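Local coordinates for ribosome hibernation protein YHBH (Vibrio cholerae serotype O1, PDB 4HEI) that probably inhibits translation in stationary phase by binding the small ribosomal subunit, and associates with 100S dimers of 70S ribosomes, at residues D18-H21 with S22-K26. Numbering follows the deposited sequence.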
ATOM      1  N   ASP A  18       2.696  -6.705  -9.742  1.00 26.58           N
ATOM      2  CA  ASP A  18       1.879  -6.094 -10.787  1.00 27.29           C
ATOM      3  C   ASP A  18       0.583  -5.561 -10.184  1.00 25.93           C
ATOM      4  O   ASP A  18       0.151  -4.444 -10.490  1.00 24.18           O
ATOM      5  CB  ASP A  18       1.544  -7.107 -11.889  1.00 29.58           C
ATOM      6  CG  ASP A  18       2.755  -7.496 -12.719  1.00 32.20           C
ATOM      7  OD1 ASP A  18       3.730  -6.720 -12.756  1.00 34.42           O
ATOM      8  OD2 ASP A  18       2.726  -8.574 -13.350  1.00 34.70           O
ATOM      9  N   TYR A  19      -0.033  -6.363  -9.324  1.00 23.39           N
ATOM     10  CA  TYR A  19      -1.278  -5.972  -8.680  1.00 22.91           C
ATOM     11  C   TYR A  19      -1.076  -4.721  -7.834  1.00 21.84           C
ATOM     12  O   TYR A  19      -1.871  -3.783  -7.898  1.00 19.70           O
ATOM     13  CB  TYR A  19      -1.800  -7.111  -7.797  1.00 23.05           C
ATOM     14  CG  TYR A  19      -3.171  -6.853  -7.229  1.00 23.61           C
ATOM     15  CD1 TYR A  19      -4.292  -6.830  -8.056  1.00 25.82           C
ATOM     16  CD2 TYR A  19      -3.350  -6.617  -5.868  1.00 24.98           C
ATOM     17  CE1 TYR A  19      -5.554  -6.578  -7.541  1.00 26.42           C
ATOM     18  CE2 TYR A  19      -4.608  -6.362  -5.345  1.00 27.98           C
ATOM     19  CZ  TYR A  19      -5.704  -6.344  -6.188  1.00 28.44           C
ATOM     20  OH  TYR A  19      -6.950  -6.092  -5.680  1.00 31.35           O
ATOM     21  N   VAL A  20      -0.016  -4.711  -7.033  1.00 20.91           N
ATOM     22  CA  VAL A  20       0.271  -3.556  -6.190  1.00 19.40           C
ATOM     23  C   VAL A  20       0.424  -2.318  -7.062  1.00 20.42           C
ATOM     24  O   VAL A  20      -0.160  -1.272  -6.778  1.00 18.26           O
ATOM     25  CB  VAL A  20       1.555  -3.755  -5.374  1.00 18.76           C
ATOM     26  CG1 VAL A  20       1.928  -2.452  -4.663  1.00 16.34           C
ATOM     27  CG2 VAL A  20       1.346  -4.876  -4.342  1.00 17.16           C
ATOM     28  N   HIS A  21       1.207  -2.440  -8.127  1.00 22.01           N
ATOM     29  CA  HIS A  21       1.405  -1.313  -9.030  1.00 24.72           C
ATOM     30  C   HIS A  21       0.076  -0.844  -9.610  1.00 24.57           C
ATOM     31  O   HIS A  21      -0.182   0.360  -9.712  1.00 26.25           O
ATOM     32  CB  HIS A  21       2.381  -1.701 -10.142  1.00 26.42           C
ATOM     33  CG  HIS A  21       3.808  -1.415  -9.801  1.00 31.41           C
ATOM     34  ND1 HIS A  21       4.309  -0.133  -9.732  1.00 32.60           N
ATOM     35  CD2 HIS A  21       4.830  -2.238  -9.465  1.00 33.92           C
ATOM     36  CE1 HIS A  21       5.579  -0.178  -9.369  1.00 33.95           C
ATOM     37  NE2 HIS A  21       5.920  -1.443  -9.200  1.00 33.33           N
ATOM     38  N   SER A  22      -0.775  -1.795  -9.967  1.00 25.67           N
ATOM     39  CA  SER A  22      -2.082  -1.472 -10.518  1.00 27.87           C
ATOM     40  C   SER A  22      -2.880  -0.596  -9.549  1.00 26.46           C
ATOM     41  O   SER A  22      -3.418   0.449  -9.933  1.00 24.22           O
ATOM     42  CB  SER A  22      -2.851  -2.765 -10.811  1.00 29.17           C
ATOM     43  OG  SER A  22      -4.128  -2.482 -11.349  1.00 34.87           O
ATOM     44  N   LYS A  23      -2.946  -1.019  -8.289  1.00 25.73           N
ATOM     45  CA  LYS A  23      -3.682  -0.280  -7.264  1.00 25.28           C
ATOM     46  C   LYS A  23      -3.151   1.142  -7.066  1.00 24.38           C
ATOM     47  O   LYS A  23      -3.928   2.085  -6.923  1.00 22.35           O
ATOM     48  CB  LYS A  23      -3.620  -1.030  -5.926  1.00 27.42           C
ATOM     49  CG  LYS A  23      -4.093  -2.474  -5.990  1.00 30.95           C
ATOM     50  CD  LYS A  23      -5.589  -2.580  -6.254  1.00 32.94           C
ATOM     51  CE  LYS A  23      -6.390  -2.070  -5.072  1.00 33.73           C
ATOM     52  NZ  LYS A  23      -7.843  -2.347  -5.225  1.00 37.83           N
ATOM     53  N   PHE A  24      -1.830   1.297  -7.049  1.00 23.33           N
ATOM     54  CA  PHE A  24      -1.229   2.609  -6.853  1.00 25.55           C
ATOM     55  C   PHE A  24      -1.327   3.513  -8.077  1.00 26.19           C
ATOM     56  O   PHE A  24      -1.399   4.735  -7.945  1.00 26.40           O
ATOM     57  CB  PHE A  24       0.216   2.455  -6.376  1.00 27.50           C
ATOM     58  CG  PHE A  24       0.322   2.206  -4.900  1.00 28.96           C
ATOM     59  CD1 PHE A  24       0.272   3.268  -4.002  1.00 29.22           C
ATOM     60  CD2 PHE A  24       0.398   0.911  -4.402  1.00 29.62           C
ATOM     61  CE1 PHE A  24       0.294   3.041  -2.626  1.00 29.19           C
ATOM     62  CE2 PHE A  24       0.418   0.674  -3.029  1.00 31.69           C
ATOM     63  CZ  PHE A  24       0.365   1.743  -2.139  1.00 29.09           C
ATOM     64  N   ASP A  25      -1.384   2.922  -9.266  1.00 24.12           N
ATOM     65  CA  ASP A  25      -1.547   3.733 -10.465  1.00 23.84           C
ATOM     66  C   ASP A  25      -2.941   4.368 -10.453  1.00 24.19           C
ATOM     67  O   ASP A  25      -3.118   5.490 -10.920  1.00 25.06           O
ATOM     68  CB  ASP A  25      -1.361   2.897 -11.737  1.00 24.20           C
ATOM     69  CG  ASP A  25       0.099   2.686 -12.081  1.00 26.41           C
ATOM     70  OD1 ASP A  25       0.948   3.414 -11.529  1.00 26.31           O
ATOM     71  OD2 ASP A  25       0.397   1.807 -12.916  1.00 28.80           O
ATOM     72  N   LYS A  26      -3.931   3.663  -9.914  1.00 22.60           N
ATOM     73  CA  LYS A  26      -5.279   4.215  -9.852  1.00 26.08           C
ATOM     74  C   LYS A  26      -5.319   5.322  -8.810  1.00 24.82           C
ATOM     75  O   LYS A  26      -5.880   6.400  -9.031  1.00 24.70           O
ATOM     76  CB  LYS A  26      -6.294   3.134  -9.475  1.00 27.05           C
ATOM     77  CG  LYS A  26      -6.473   2.041 -10.515  1.00 30.64           C
ATOM     78  CD  LYS A  26      -7.604   1.105 -10.120  1.00 34.89           C
ATOM     79  CE  LYS A  26      -7.859   0.058 -11.186  1.00 36.46           C
ATOM     80  NZ  LYS A  26      -8.204   0.685 -12.492  1.00 40.42           N
TER
HETATM   81  O   HOH W   1       4.128   2.118 -10.977  1.00 40.32           O
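Tyr19 holds CG anti to the backbone N and beside its carbonyl carbon (chi1 -173°), while Lys23, its CG anti to the carbonyl carbon, bends at chi2 and chi3 (both -68°), which keeps its CG and CD alongside one face of that ring. The pair sits four residues apart on helix 14-27, the crossover helix of the beta-alpha-beta unit between parallel strands 2-8 and 34-44 in this YfiA-like fold. Lys23 CG lies over one ring face, 4.2 Å from the Tyr19 ring centroid, in a CH-pi contact displaced toward the rim, and CD stands 3.8 Å from CZ of Tyr19, on the hydroxyl side of the ring. Lys23 NZ forms a salt bridge with Asp75 of helix 70-91, and Tyr71 of that helix meets Tyr19 edge-to-face, so this side of the turn faces the second helix.

One residue on, the buried pair Val20 and Phe24 lies side by side, CG1 of Val20 3.7 Å from CD2 of Phe24. The phenyl ring also packs on Ile3, Val37 and Val39 of the sheet and on Leu81 of helix 70-91, so it lies in the core where the two helices meet the sheet. Four backbone i to i+4 hydrogen bonds join 18-21 to 22-26, among them Lys23 N to Tyr19 O at 3.0 Å. On another side of the helix a water sits 2.6 Å from His21 ND1 and donates a weak bond of 3.5 Å to Asp25 OD1.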